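Local structure of alpha-1,3-glucanase (Paenibacillus glycanilyticus, 6K0P) at residues A[62-67]-A[165-170]; A[120-125]-A[383-388]; A[244-249]-A[253-258]; A[413-418]-A[425-430]; A[490-495]-A[539-544]. The protein hydrolyses the glucosidic bonds of alpha-1,3-glucan, as a member of glycoside hydrolase family 87. The protein carries 1 engineered substitution. All coordinates share one frame; numbering follows the deposited sequence.

Overall arrangement
Four of the contacts are buried and apolar across their segments; contact 2 is the partly buried, polar exception. Contact 1 belongs to the D1 region and joins two facing sheets beside the calcium site. Contacts 3, 4 and 5 belong to the D2 region, and each packs parts of one beta-helix together while a neighbouring residue reaches bound glucose. Contact 2 bridges the two regions through an arginine and a backbone carbonyl, its centre about 11 Å from the chain centre, whereas the others lie at 21 to 24 Å. Contact 2 touches contact 4, where Ala387 CB is 3.5 Å from Thr414 OG1. Contacts 3 and 5 stand on opposite sides of the chain centre, their centres about 44 Å apart.

Contact 1. Residues A[62-67]-A[165-170]; sequences EYVEFT and IYVDLL. With CA (calcium ion), chain J.
Leu170 lays its CB over one face of the Phe66 ring, 3.9 Å from the centroid and 19° off the ring normal, a CH-pi contact. The closest ring atom to that carbon is Phe66 CE2, at 3.7 Å, and Leu170 CD2 follows the ring back to within 3.8 Å of Phe66 CG. At the ring edge, near its plane, Val167 CG1 comes to 4.3 Å from Phe66 CZ. The same methyl meets Val64 CG1 tip to tip at 3.9 Å; Val167 CG1 stands anti to its backbone N (chi1 178°), which directs it across the gap. Further out, Ile155 backs Val64 and Phe66, and Leu77 backs Val167 and Leu170. Asp168 faces away and binds calcium through OD1 at 2.3 Å and through its carbonyl O; its OD2 forms a salt bridge with Arg78, opposite a classic beta bulge at Asp168 and Leu169. The axes of strands 63-67 and 165-170 approach to 9.3 Å without hydrogen bonds, as in face-packed sheets of a beta-sandwich, consistent with the galactose-binding-like clan.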
# COMPACT_ATOMS: atom_id res chain seq x y z
N GLU A 62 -18.09 -25.54 7.16
CA GLU A 62 -17.42 -24.54 7.97
C GLU A 62 -17.65 -23.14 7.39
O GLU A 62 -17.68 -22.96 6.17
CB GLU A 62 -15.93 -24.86 8.12
CG GLU A 62 -15.72 -26.07 9.03
CD GLU A 62 -14.29 -26.33 9.43
OE1 GLU A 62 -13.38 -25.53 9.10
OE2 GLU A 62 -14.08 -27.37 10.09
N TYR A 63 -17.85 -22.18 8.27
CA TYR A 63 -18.27 -20.85 7.86
C TYR A 63 -17.67 -19.82 8.80
O TYR A 63 -17.25 -20.13 9.92
CB TYR A 63 -19.81 -20.71 7.91
CG TYR A 63 -20.35 -20.78 9.32
CD1 TYR A 63 -20.67 -22.00 9.90
CD2 TYR A 63 -20.49 -19.64 10.09
CE1 TYR A 63 -21.13 -22.07 11.21
CE2 TYR A 63 -20.94 -19.70 11.40
CZ TYR A 63 -21.25 -20.92 11.95
OH TYR A 63 -21.71 -20.98 13.25
N VAL A 64 -17.68 -18.57 8.35
CA VAL A 64 -17.52 -17.42 9.24
C VAL A 64 -18.63 -16.44 8.92
O VAL A 64 -18.92 -16.19 7.75
CB VAL A 64 -16.12 -16.78 9.14
CG1 VAL A 64 -15.73 -16.55 7.68
CG2 VAL A 64 -16.07 -15.48 9.94
N GLU A 65 -19.29 -15.93 9.96
CA GLU A 65 -20.49 -15.11 9.80
C GLU A 65 -20.15 -13.66 10.11
O GLU A 65 -19.85 -13.32 11.26
CB GLU A 65 -21.58 -15.62 10.74
CG GLU A 65 -22.90 -14.87 10.60
CD GLU A 65 -23.96 -15.42 11.53
OE1 GLU A 65 -23.82 -15.24 12.76
OE2 GLU A 65 -24.91 -16.06 11.04
N PHE A 66 -20.23 -12.80 9.09
CA PHE A 66 -20.08 -11.36 9.24
C PHE A 66 -21.45 -10.73 9.43
O PHE A 66 -22.48 -11.29 9.06
CB PHE A 66 -19.45 -10.74 7.99
CG PHE A 66 -18.06 -11.21 7.68
CD1 PHE A 66 -17.84 -12.38 6.98
CD2 PHE A 66 -16.96 -10.45 8.07
CE1 PHE A 66 -16.55 -12.81 6.68
CE2 PHE A 66 -15.67 -10.87 7.77
CZ PHE A 66 -15.47 -12.05 7.08
N THR A 67 -21.45 -9.52 9.98
CA THR A 67 -22.67 -8.72 10.09
C THR A 67 -22.41 -7.36 9.45
O THR A 67 -21.48 -6.65 9.85
CB THR A 67 -23.09 -8.54 11.55
OG1 THR A 67 -23.30 -9.84 12.13
CG2 THR A 67 -24.40 -7.75 11.63
N ILE A 165 -9.70 -22.92 2.71
CA ILE A 165 -9.54 -21.50 2.44
C ILE A 165 -9.33 -20.76 3.75
O ILE A 165 -10.04 -21.00 4.74
CB ILE A 165 -10.75 -20.96 1.64
CG1 ILE A 165 -10.57 -19.47 1.33
CG2 ILE A 165 -12.08 -21.20 2.39
CD1 ILE A 165 -11.53 -18.96 0.25
N TYR A 166 -8.36 -19.86 3.78
CA TYR A 166 -8.21 -18.94 4.90
C TYR A 166 -8.97 -17.66 4.55
O TYR A 166 -8.69 -17.05 3.52
CB TYR A 166 -6.74 -18.59 5.13
CG TYR A 166 -5.89 -19.75 5.58
CD1 TYR A 166 -5.34 -20.64 4.65
CD2 TYR A 166 -5.63 -19.96 6.93
CE1 TYR A 166 -4.56 -21.69 5.05
CE2 TYR A 166 -4.84 -21.03 7.34
CZ TYR A 166 -4.31 -21.87 6.39
OH TYR A 166 -3.53 -22.95 6.77
N VAL A 167 -9.91 -17.28 5.39
CA VAL A 167 -10.71 -16.07 5.17
C VAL A 167 -10.15 -14.98 6.06
O VAL A 167 -10.20 -15.08 7.29
CB VAL A 167 -12.19 -16.32 5.46
CG1 VAL A 167 -12.99 -15.04 5.27
CG2 VAL A 167 -12.74 -17.44 4.60
N ASP A 168 -9.59 -13.93 5.44
CA ASP A 168 -8.86 -12.90 6.17
C ASP A 168 -9.77 -11.72 6.53
O ASP A 168 -9.86 -11.33 7.71
CB ASP A 168 -7.67 -12.45 5.32
CG ASP A 168 -6.83 -11.39 5.99
OD1 ASP A 168 -7.06 -11.11 7.18
OD2 ASP A 168 -5.93 -10.83 5.33
N LEU A 169 -10.41 -11.12 5.53
CA LEU A 169 -11.28 -9.98 5.74
C LEU A 169 -12.29 -9.95 4.61
O LEU A 169 -12.13 -10.62 3.58
CB LEU A 169 -10.49 -8.65 5.80
CG LEU A 169 -9.70 -8.20 4.55
CD1 LEU A 169 -10.59 -7.60 3.45
CD2 LEU A 169 -8.64 -7.18 4.93
N LEU A 170 -13.32 -9.14 4.80
CA LEU A 170 -14.35 -8.89 3.80
C LEU A 170 -14.51 -7.39 3.64
O LEU A 170 -14.70 -6.68 4.63
CB LEU A 170 -15.67 -9.50 4.28
CG LEU A 170 -16.88 -9.44 3.34
CD1 LEU A 170 -16.66 -10.37 2.16
CD2 LEU A 170 -18.16 -9.80 4.11
CA CA J . -7.88 -10.82 9.28

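Contact 2. Residues A[120-125]-A[383-388]; sequences LGYDNA and VRRAAA. With ACY (acetic acid), chain K.
The guanidinium of Arg385 is engaged at its edges: Leu120 O lies in its plane beside NH1, and acetic acid, probably bound as acetate, lies along the NE and NH2 edge. The Tyr122 ring presents an edge to the same group, with CE2 3.7 Å from Arg385 NH1, and the two planes are turned 71° apart, so this is no stack. Arg385 NH1 donates to Leu120 O over 3.2 Å at an N-H...O angle of 148°, arriving in the carbonyl plane on a lone pair. A second carbonyl, that of Gly118, also accepts from NH1. The acetic acid, probably from the crystallisation liquor, is held by two straighter bonds, Arg385 NE to OXT at 2.8 Å and Arg385 NH2 to O at 3.0 Å. An extended chain from CG to NE carries the guanidinium across the gap, and Arg385 CD passes 4.3 Å from Leu120 CB. The hydroxyl of Tyr122 is hydrogen-bonded instead to Asp282, a residue of a glycan pocket. Where the D1 and D2 regions meet, the protein thus grips NH1 through Leu120 O and Gly118 O, while in this crystal the acetic acid, opposite Leu120 O, holds NE and NH2; such surroundings would probably stabilise the positive charge.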
# COMPACT_ATOMS: atom_id res chain seq x y z
N LEU A 120 11.82 -11.02 -2.58
CA LEU A 120 10.37 -11.06 -2.38
C LEU A 120 9.66 -10.31 -3.50
O LEU A 120 9.93 -9.13 -3.73
CB LEU A 120 10.01 -10.42 -1.05
CG LEU A 120 10.06 -11.23 0.24
CD1 LEU A 120 9.65 -10.31 1.38
CD2 LEU A 120 9.14 -12.44 0.15
N GLY A 121 8.73 -11.00 -4.16
CA GLY A 121 7.92 -10.45 -5.22
C GLY A 121 8.44 -10.72 -6.62
O GLY A 121 7.67 -10.62 -7.58
N TYR A 122 9.72 -11.09 -6.76
CA TYR A 122 10.34 -11.23 -8.07
C TYR A 122 10.17 -12.61 -8.69
O TYR A 122 10.21 -12.73 -9.92
CB TYR A 122 11.84 -10.95 -7.99
CG TYR A 122 12.22 -9.49 -7.89
CD1 TYR A 122 12.32 -8.70 -9.03
CD2 TYR A 122 12.50 -8.91 -6.66
CE1 TYR A 122 12.69 -7.36 -8.94
CE2 TYR A 122 12.86 -7.58 -6.56
CZ TYR A 122 12.95 -6.80 -7.69
OH TYR A 122 13.33 -5.49 -7.57
N ASP A 123 10.02 -13.66 -7.88
CA ASP A 123 10.16 -15.03 -8.37
C ASP A 123 8.87 -15.80 -8.13
O ASP A 123 8.52 -16.13 -6.99
CB ASP A 123 11.37 -15.70 -7.70
CG ASP A 123 12.66 -14.91 -7.92
OD1 ASP A 123 12.82 -14.35 -9.03
OD2 ASP A 123 13.49 -14.82 -7.00
N ASN A 124 8.16 -16.13 -9.22
CA ASN A 124 6.85 -16.76 -9.12
C ASN A 124 6.90 -18.28 -9.10
O ASN A 124 5.87 -18.91 -8.86
CB ASN A 124 5.93 -16.28 -10.25
CG ASN A 124 6.38 -16.74 -11.63
OD1 ASN A 124 6.50 -17.94 -11.89
ND2 ASN A 124 6.60 -15.79 -12.53
N ALA A 125 8.07 -18.89 -9.32
CA ALA A 125 8.01 -20.35 -9.43
C ALA A 125 8.49 -21.04 -8.16
O ALA A 125 9.49 -20.62 -7.57
CB ALA A 125 8.90 -20.80 -10.59
N VAL A 383 1.30 -4.36 3.60
CA VAL A 383 2.42 -3.99 2.75
C VAL A 383 3.33 -5.21 2.64
O VAL A 383 3.92 -5.64 3.63
CB VAL A 383 3.19 -2.79 3.31
CG1 VAL A 383 4.17 -2.29 2.26
CG2 VAL A 383 2.23 -1.67 3.72
N ARG A 384 3.42 -5.78 1.44
CA ARG A 384 4.04 -7.09 1.29
C ARG A 384 5.57 -7.03 1.29
O ARG A 384 6.22 -8.07 1.42
CB ARG A 384 3.49 -7.78 0.05
CG ARG A 384 1.97 -7.92 0.11
CD ARG A 384 1.45 -8.88 -0.95
NE ARG A 384 1.42 -8.28 -2.28
CZ ARG A 384 0.94 -8.92 -3.34
NH1 ARG A 384 0.48 -10.16 -3.21
NH2 ARG A 384 0.91 -8.32 -4.52
N ARG A 385 6.14 -5.83 1.15
CA ARG A 385 7.57 -5.60 1.29
C ARG A 385 7.74 -4.10 1.41
O ARG A 385 6.99 -3.34 0.78
CB ARG A 385 8.33 -6.12 0.05
CG ARG A 385 9.80 -5.77 0.05
CD ARG A 385 10.44 -6.17 -1.26
NE ARG A 385 11.81 -5.69 -1.33
CZ ARG A 385 12.73 -6.23 -2.12
NH1 ARG A 385 12.40 -7.25 -2.91
NH2 ARG A 385 13.96 -5.75 -2.11
N ALA A 386 8.71 -3.66 2.23
CA ALA A 386 9.02 -2.25 2.43
C ALA A 386 7.92 -1.53 3.23
O ALA A 386 7.21 -2.18 4.01
CB ALA A 386 9.41 -1.54 1.12
N ALA A 387 7.81 -0.21 3.11
CA ALA A 387 7.04 0.56 4.08
C ALA A 387 5.66 0.95 3.55
O ALA A 387 5.43 1.00 2.35
CB ALA A 387 7.81 1.81 4.51
N ALA A 388 4.75 1.24 4.48
CA ALA A 388 3.47 1.82 4.08
C ALA A 388 3.66 3.20 3.47
O ALA A 388 3.05 3.53 2.44
CB ALA A 388 2.51 1.86 5.28
C ACY K . 13.58 -3.12 0.37
O ACY K . 14.40 -3.24 -0.62
OXT ACY K . 12.54 -3.76 0.51
CH3 ACY K . 14.02 -2.09 1.40

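Contact 3. Residues A[244-249]-A[253-258]. With GLC (alpha-D-glucopyranose), chain D.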
# COMPACT_ATOMS: atom_id res chain seq x y z
N LEU A 244 -10.75 -2.52 -17.41
CA LEU A 244 -9.73 -2.64 -18.43
C LEU A 244 -8.87 -3.84 -18.06
O LEU A 244 -8.34 -3.90 -16.94
CB LEU A 244 -8.89 -1.36 -18.48
CG LEU A 244 -9.65 -0.04 -18.58
CD1 LEU A 244 -8.66 1.12 -18.77
CD2 LEU A 244 -10.70 -0.06 -19.69
N VAL A 245 -8.75 -4.80 -18.97
CA VAL A 245 -8.24 -6.12 -18.63
C VAL A 245 -7.02 -6.43 -19.50
O VAL A 245 -7.14 -6.53 -20.73
CB VAL A 245 -9.32 -7.21 -18.78
CG1 VAL A 245 -8.77 -8.57 -18.39
CG2 VAL A 245 -10.54 -6.87 -17.91
N ALA A 246 -5.86 -6.61 -18.87
CA ALA A 246 -4.71 -7.12 -19.59
C ALA A 246 -4.98 -8.57 -20.00
O ALA A 246 -5.69 -9.29 -19.29
CB ALA A 246 -3.47 -7.08 -18.69
N PRO A 247 -4.44 -9.03 -21.14
CA PRO A 247 -4.74 -10.40 -21.59
C PRO A 247 -4.35 -11.42 -20.54
O PRO A 247 -3.17 -11.57 -20.22
CB PRO A 247 -3.88 -10.55 -22.86
CG PRO A 247 -3.71 -9.14 -23.35
CD PRO A 247 -3.59 -8.31 -22.10
N GLN A 248 -5.35 -12.11 -19.97
CA GLN A 248 -5.09 -12.92 -18.79
C GLN A 248 -4.42 -14.25 -19.11
O GLN A 248 -3.92 -14.90 -18.19
CB GLN A 248 -6.38 -13.11 -17.99
CG GLN A 248 -6.87 -11.81 -17.34
CD GLN A 248 -5.88 -11.29 -16.32
OE1 GLN A 248 -5.35 -12.04 -15.51
NE2 GLN A 248 -5.62 -9.99 -16.35
N SER A 249 -4.38 -14.65 -20.38
CA SER A 249 -3.60 -15.82 -20.77
C SER A 249 -2.13 -15.48 -21.01
O SER A 249 -1.34 -16.39 -21.28
CB SER A 249 -4.21 -16.48 -22.01
OG SER A 249 -4.13 -15.62 -23.13
N THR A 253 2.53 -8.35 -19.02
CA THR A 253 2.48 -7.49 -20.20
C THR A 253 2.37 -6.03 -19.75
O THR A 253 1.52 -5.70 -18.92
CB THR A 253 1.25 -7.83 -21.05
OG1 THR A 253 1.02 -9.24 -21.06
CG2 THR A 253 1.45 -7.36 -22.49
N ASP A 254 3.21 -5.16 -20.32
CA ASP A 254 3.26 -3.74 -19.96
C ASP A 254 2.16 -3.04 -20.73
O ASP A 254 2.32 -2.72 -21.91
CB ASP A 254 4.63 -3.20 -20.34
CG ASP A 254 4.90 -1.79 -19.81
OD1 ASP A 254 4.20 -1.33 -18.88
OD2 ASP A 254 5.84 -1.15 -20.35
N VAL A 255 1.02 -2.83 -20.08
CA VAL A 255 -0.17 -2.28 -20.72
C VAL A 255 -0.73 -1.18 -19.84
O VAL A 255 -0.39 -1.06 -18.66
CB VAL A 255 -1.23 -3.36 -21.02
CG1 VAL A 255 -0.63 -4.44 -21.93
CG2 VAL A 255 -1.76 -3.97 -19.72
N GLY A 256 -1.58 -0.35 -20.43
CA GLY A 256 -2.17 0.75 -19.69
C GLY A 256 -2.12 2.02 -20.49
O GLY A 256 -2.35 1.99 -21.70
N PHE A 257 -1.82 3.14 -19.84
CA PHE A 257 -1.77 4.44 -20.51
C PHE A 257 -0.38 5.04 -20.38
O PHE A 257 0.35 4.78 -19.42
CB PHE A 257 -2.79 5.41 -19.91
CG PHE A 257 -4.22 5.00 -20.16
CD1 PHE A 257 -4.81 5.20 -21.40
CD2 PHE A 257 -4.95 4.38 -19.16
CE1 PHE A 257 -6.11 4.79 -21.63
CE2 PHE A 257 -6.25 3.98 -19.39
CZ PHE A 257 -6.83 4.18 -20.62
N ASN A 258 -0.01 5.84 -21.38
CA ASN A 258 1.23 6.60 -21.34
C ASN A 258 0.88 8.00 -21.83
O ASN A 258 0.44 8.17 -22.97
CB ASN A 258 2.30 5.95 -22.22
CG ASN A 258 3.66 6.61 -22.08
OD1 ASN A 258 3.76 7.84 -21.98
ND2 ASN A 258 4.73 5.81 -22.10
C1 GLC D . -11.17 -14.52 -12.54
C2 GLC D . -10.01 -14.97 -11.67
C3 GLC D . -8.71 -14.27 -12.03
C4 GLC D . -8.47 -14.50 -13.52
C5 GLC D . -9.70 -14.08 -14.31
C6 GLC D . -9.42 -14.31 -15.79
O2 GLC D . -10.35 -14.83 -10.30
O3 GLC D . -7.68 -14.92 -11.34
O4 GLC D . -7.38 -13.74 -14.01
O5 GLC D . -10.86 -14.79 -13.88
O6 GLC D . -9.32 -15.69 -16.06
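Gln248 NE2 is gripped by two backbone oxygens, that of Gly275 and, in a weak hydrogen bond of 3.0 Å and 128°, that of Ala246, whose methyl touches Val255. The bond to Gly275 O and the weaker one to Ala246 O together limit the rotation of the amide. A bend at chi2 (-64°) folds the Gln248 chain back to this position, and its OE1 lies 3.0 Å from O4 of a bound glucose; Lys106 NZ is hydrogen-bonded to the same sugar. Across the contact no hydrogen bond forms, and the evidence for packing is apolar: Ala246 CB lies 3.7 Å from Val255 CG2, and Leu244 CD1 is 3.8 Å from Phe257 CE2. Leu244 crosses the Phe257 side chain at about a right angle and meets its ring obliquely. Leu244 also packs on Trp219, Phe257 on Ile225. In the beta-helix of this pectate-lyase-like region, strand 242-245 runs parallel between 217-220 and 271-274, and strand 256-259, after the turn, runs parallel between 224-227 and 286-289.

Contact 4. Residues A[413-418]-A[425-430]; sequences ITISSY and LGFGDQ. With GLC (alpha-D-glucopyranose), chain C; ACY (acetic acid), chain L.
Segments 413-418 and 425-430 come closest at Ser417 and Gly426, whose CA atoms are 5.0 Å apart, yet no hydrogen bond crosses between them; the first leaves strand 413-416 as the second passes through a loop without regular structure. What binds them is the ring of Phe427, laid against the end of the strand. Its CZ reaches Ile415 CG2 at 3.7 Å, with the two side chains crossing at about a right angle. Phe427 CE2 stands 3.5 Å from Ser416 O, which is met obliquely, while Ser417 N lies at the ring edge near its plane. The CB of Ser417 adds a contact of 3.9 Å to Phe427 CD2. With CG anti to the carbonyl carbon (chi1 -71°), the phenyl swings off its own loop to meet the strand. The Ser417 hydroxyl is hydrogen-bonded to Arg472 O and Gly470 N. Ser416 OG accepts from Tyr418 N at 3.1 Å and 168°, closing an ST turn. That turn leads to Tyr418, whose OH lies 3.3 Å from O5 of a bound glucose and whose ring meets Phe420 edge-to-face. Chemically, then, the contact divides the work: the ring of Phe427 packs on Ile415, Ser417 CB and the Ser416 carbonyl, whereas Ser417 OG is satisfied by two backbone groups, and the turn made by Ser416 OG precedes a tyrosine of the glycan pocket.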
# COMPACT_ATOMS: atom_id res chain seq x y z
N ILE A 413 6.42 3.91 8.52
CA ILE A 413 6.91 5.13 7.86
C ILE A 413 8.43 5.10 7.87
O ILE A 413 9.05 5.03 8.94
CB ILE A 413 6.41 6.42 8.54
CG1 ILE A 413 4.88 6.40 8.67
CG2 ILE A 413 6.88 7.64 7.75
CD1 ILE A 413 4.33 7.63 9.37
N THR A 414 9.03 5.17 6.68
CA THR A 414 10.47 5.33 6.52
C THR A 414 10.75 6.80 6.21
O THR A 414 10.14 7.37 5.30
CB THR A 414 10.98 4.47 5.36
OG1 THR A 414 10.89 3.09 5.72
CG2 THR A 414 12.44 4.81 5.02
N ILE A 415 11.66 7.40 6.98
CA ILE A 415 12.11 8.77 6.76
C ILE A 415 13.62 8.66 6.62
O ILE A 415 14.32 8.42 7.62
CB ILE A 415 11.72 9.68 7.94
CG1 ILE A 415 10.20 9.66 8.13
CG2 ILE A 415 12.20 11.12 7.72
CD1 ILE A 415 9.71 10.36 9.41
N SER A 416 14.14 8.82 5.40
CA SER A 416 15.51 8.40 5.10
C SER A 416 16.24 9.43 4.26
O SER A 416 15.71 9.90 3.25
CB SER A 416 15.51 7.07 4.35
OG SER A 416 16.81 6.77 3.86
N SER A 417 17.48 9.73 4.64
CA SER A 417 18.35 10.57 3.82
C SER A 417 19.43 9.76 3.10
O SER A 417 20.47 10.32 2.72
CB SER A 417 18.93 11.72 4.64
OG SER A 417 19.95 11.29 5.54
N TYR A 418 19.20 8.47 2.87
CA TYR A 418 20.14 7.68 2.08
C TYR A 418 19.93 7.94 0.59
O TYR A 418 18.80 8.03 0.11
CB TYR A 418 19.98 6.19 2.40
CG TYR A 418 21.00 5.34 1.68
CD1 TYR A 418 22.36 5.59 1.83
CD2 TYR A 418 20.61 4.32 0.83
CE1 TYR A 418 23.31 4.83 1.16
CE2 TYR A 418 21.54 3.55 0.17
CZ TYR A 418 22.88 3.81 0.33
OH TYR A 418 23.81 3.05 -0.35
N LEU A 425 20.31 15.78 -2.60
CA LEU A 425 20.80 16.59 -1.50
C LEU A 425 20.21 16.18 -0.16
O LEU A 425 20.52 16.80 0.86
CB LEU A 425 20.47 18.07 -1.77
CG LEU A 425 20.84 18.55 -3.17
CD1 LEU A 425 20.13 19.86 -3.51
CD2 LEU A 425 22.35 18.72 -3.28
N GLY A 426 19.37 15.15 -0.12
CA GLY A 426 18.74 14.78 1.13
C GLY A 426 17.56 15.68 1.45
O GLY A 426 16.83 16.12 0.57
N PHE A 427 17.36 15.93 2.75
CA PHE A 427 16.28 16.82 3.17
C PHE A 427 16.73 18.27 3.08
O PHE A 427 17.91 18.59 3.25
CB PHE A 427 15.83 16.48 4.60
CG PHE A 427 15.08 15.19 4.68
CD1 PHE A 427 13.74 15.14 4.38
CD2 PHE A 427 15.74 14.00 5.00
CE1 PHE A 427 13.03 13.94 4.42
CE2 PHE A 427 15.04 12.80 5.05
CZ PHE A 427 13.69 12.76 4.75
N GLY A 428 15.78 19.15 2.81
CA GLY A 428 16.04 20.56 2.62
C GLY A 428 15.75 21.39 3.86
O GLY A 428 15.74 20.88 4.99
N ASP A 429 15.50 22.68 3.64
CA ASP A 429 15.43 23.65 4.73
C ASP A 429 14.02 23.90 5.25
O ASP A 429 13.86 24.67 6.20
CB ASP A 429 16.07 24.97 4.29
CG ASP A 429 17.58 24.89 4.27
OD1 ASP A 429 18.13 23.83 4.64
OD2 ASP A 429 18.21 25.88 3.87
N GLN A 430 13.00 23.27 4.67
CA GLN A 430 11.64 23.39 5.16
C GLN A 430 11.14 22.02 5.59
O GLN A 430 11.55 20.99 5.02
CB GLN A 430 10.71 24.02 4.09
CG GLN A 430 11.15 25.44 3.72
CD GLN A 430 10.18 26.16 2.79
OE1 GLN A 430 9.21 25.59 2.30
NE2 GLN A 430 10.45 27.44 2.55
C1 GLC C . 21.44 0.01 1.21
C2 GLC C . 20.55 -0.14 -0.02
C3 GLC C . 21.03 -1.30 -0.88
C4 GLC C . 22.52 -1.15 -1.18
C5 GLC C . 23.32 -0.92 0.10
C6 GLC C . 24.78 -0.61 -0.23
O2 GLC C . 19.21 -0.33 0.36
O3 GLC C . 20.30 -1.32 -2.09
O4 GLC C . 22.99 -2.32 -1.83
O5 GLC C . 22.79 0.16 0.84
O6 GLC C . 25.49 -0.35 0.96
C ACY L . 14.66 24.45 0.55
O ACY L . 13.39 24.32 0.68
OXT ACY L . 15.50 23.82 1.18
CH3 ACY L . 15.06 25.51 -0.49

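Contact 5. Residues A[490-495]-A[539-544]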
# COMPACT_ATOMS: atom_id res chain seq x y z
N PHE A 490 9.47 -1.84 17.81
CA PHE A 490 9.72 -0.53 18.41
C PHE A 490 8.75 0.49 17.86
O PHE A 490 8.25 0.35 16.74
CB PHE A 490 11.15 0.01 18.15
CG PHE A 490 12.20 -1.06 17.98
CD1 PHE A 490 12.69 -1.77 19.07
CD2 PHE A 490 12.72 -1.34 16.72
CE1 PHE A 490 13.67 -2.75 18.90
CE2 PHE A 490 13.70 -2.32 16.54
CZ PHE A 490 14.17 -3.02 17.64
N GLY A 491 8.53 1.57 18.62
CA GLY A 491 7.75 2.68 18.12
C GLY A 491 8.55 3.55 17.18
O GLY A 491 8.23 3.68 15.99
N LEU A 492 9.63 4.16 17.69
CA LEU A 492 10.47 5.07 16.93
C LEU A 492 11.89 4.54 16.95
O LEU A 492 12.41 4.18 18.01
CB LEU A 492 10.43 6.47 17.55
CG LEU A 492 9.04 7.05 17.80
CD1 LEU A 492 9.09 8.35 18.62
CD2 LEU A 492 8.34 7.28 16.46
N MET A 493 12.53 4.50 15.78
CA MET A 493 13.87 3.93 15.65
C MET A 493 14.74 4.95 14.92
O MET A 493 14.50 5.25 13.75
CB MET A 493 13.80 2.61 14.89
CG MET A 493 15.14 1.97 14.60
SD MET A 493 14.87 0.31 13.94
CE MET A 493 16.17 0.19 12.71
N PHE A 494 15.76 5.47 15.62
CA PHE A 494 16.65 6.48 15.07
C PHE A 494 18.00 5.84 14.77
O PHE A 494 18.52 5.07 15.60
CB PHE A 494 16.88 7.61 16.08
CG PHE A 494 15.64 8.41 16.40
CD1 PHE A 494 14.73 7.95 17.35
CD2 PHE A 494 15.40 9.62 15.77
CE1 PHE A 494 13.59 8.69 17.65
CE2 PHE A 494 14.27 10.36 16.07
CZ PHE A 494 13.36 9.90 17.02
N GLN A 495 18.59 6.16 13.62
CA GLN A 495 19.83 5.51 13.21
C GLN A 495 20.63 6.42 12.29
O GLN A 495 20.05 7.10 11.44
CB GLN A 495 19.51 4.20 12.47
CG GLN A 495 20.72 3.42 11.94
CD GLN A 495 20.32 2.19 11.13
OE1 GLN A 495 19.15 1.79 11.13
NE2 GLN A 495 21.28 1.58 10.44
N ALA A 539 17.03 14.59 18.93
CA ALA A 539 15.60 14.74 18.65
C ALA A 539 14.90 15.21 19.90
O ALA A 539 15.31 14.89 21.02
CB ALA A 539 14.98 13.42 18.17
N SER A 540 13.82 15.97 19.71
CA SER A 540 13.01 16.49 20.80
C SER A 540 11.71 15.70 20.89
O SER A 540 11.15 15.29 19.87
CB SER A 540 12.69 17.96 20.58
OG SER A 540 13.87 18.73 20.52
N PHE A 541 11.23 15.51 22.12
CA PHE A 541 10.03 14.73 22.40
C PHE A 541 9.13 15.53 23.32
O PHE A 541 9.54 15.93 24.41
CB PHE A 541 10.40 13.39 23.05
CG PHE A 541 11.31 12.55 22.19
CD1 PHE A 541 12.67 12.81 22.14
CD2 PHE A 541 10.79 11.53 21.40
CE1 PHE A 541 13.51 12.06 21.34
CE2 PHE A 541 11.62 10.77 20.60
CZ PHE A 541 12.99 11.03 20.56
N THR A 542 7.89 15.76 22.88
CA THR A 542 6.88 16.45 23.67
C THR A 542 5.65 15.57 23.69
O THR A 542 5.13 15.20 22.63
CB THR A 542 6.54 17.80 23.02
OG1 THR A 542 7.73 18.56 22.84
CG2 THR A 542 5.56 18.58 23.90
N ASN A 543 5.17 15.23 24.89
CA ASN A 543 3.95 14.45 25.04
C ASN A 543 4.04 13.12 24.29
O ASN A 543 3.13 12.72 23.56
CB ASN A 543 2.71 15.25 24.61
CG ASN A 543 1.43 14.63 25.11
OD1 ASN A 543 1.41 13.97 26.15
ND2 ASN A 543 0.34 14.82 24.36
N VAL A 544 5.16 12.43 24.47
CA VAL A 544 5.37 11.11 23.89
C VAL A 544 5.23 10.09 25.01
O VAL A 544 6.03 10.08 25.96
CB VAL A 544 6.73 11.00 23.18
CG1 VAL A 544 6.95 9.58 22.65
CG2 VAL A 544 6.80 12.01 22.02
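Phe494 and Phe541 come head-on from facing strands and meet ring to ring inside the D2 beta-helix, a fold consistent with its pectate-lyase-like clan. Their centroids are 5.8 Å apart and the planes stand at 72°, an oblique pair that is neither a stack nor edge-to-face. Phe494 CZ reaches Phe541 CZ at 3.7 Å, and Phe494 CE1 lies at the edge of the Phe541 ring, in its plane. Both phenyls have CG anti to the carbonyl carbon (chi1 -65° for Phe494), and both residues point toward the opposite strand. Leu492 runs antiparallel alongside Phe541, its CD1 near the plane of that ring and 4.0 Å from CE2. The axes of strands 492-495 and 539-541 come no nearer than 11.3 Å, and no hydrogen bond joins them. Strand 490-496 is paired in parallel with 465-469 and 520-524, whereas 537-541 is paired with 507-510 and 563-569; spacing and pairing together place the two strands in separate walls that touch through side chains. Beyond the pair, Trp573 meets Phe541 edge-to-face, and Ile522 packs on both phenylalanines. Gln495, next to Phe494, donates from NE2 to a bound glucose. Next round the Phe494 rim from CZ, Phe494 CE2 rests 3.8 Å from Ala539 CB.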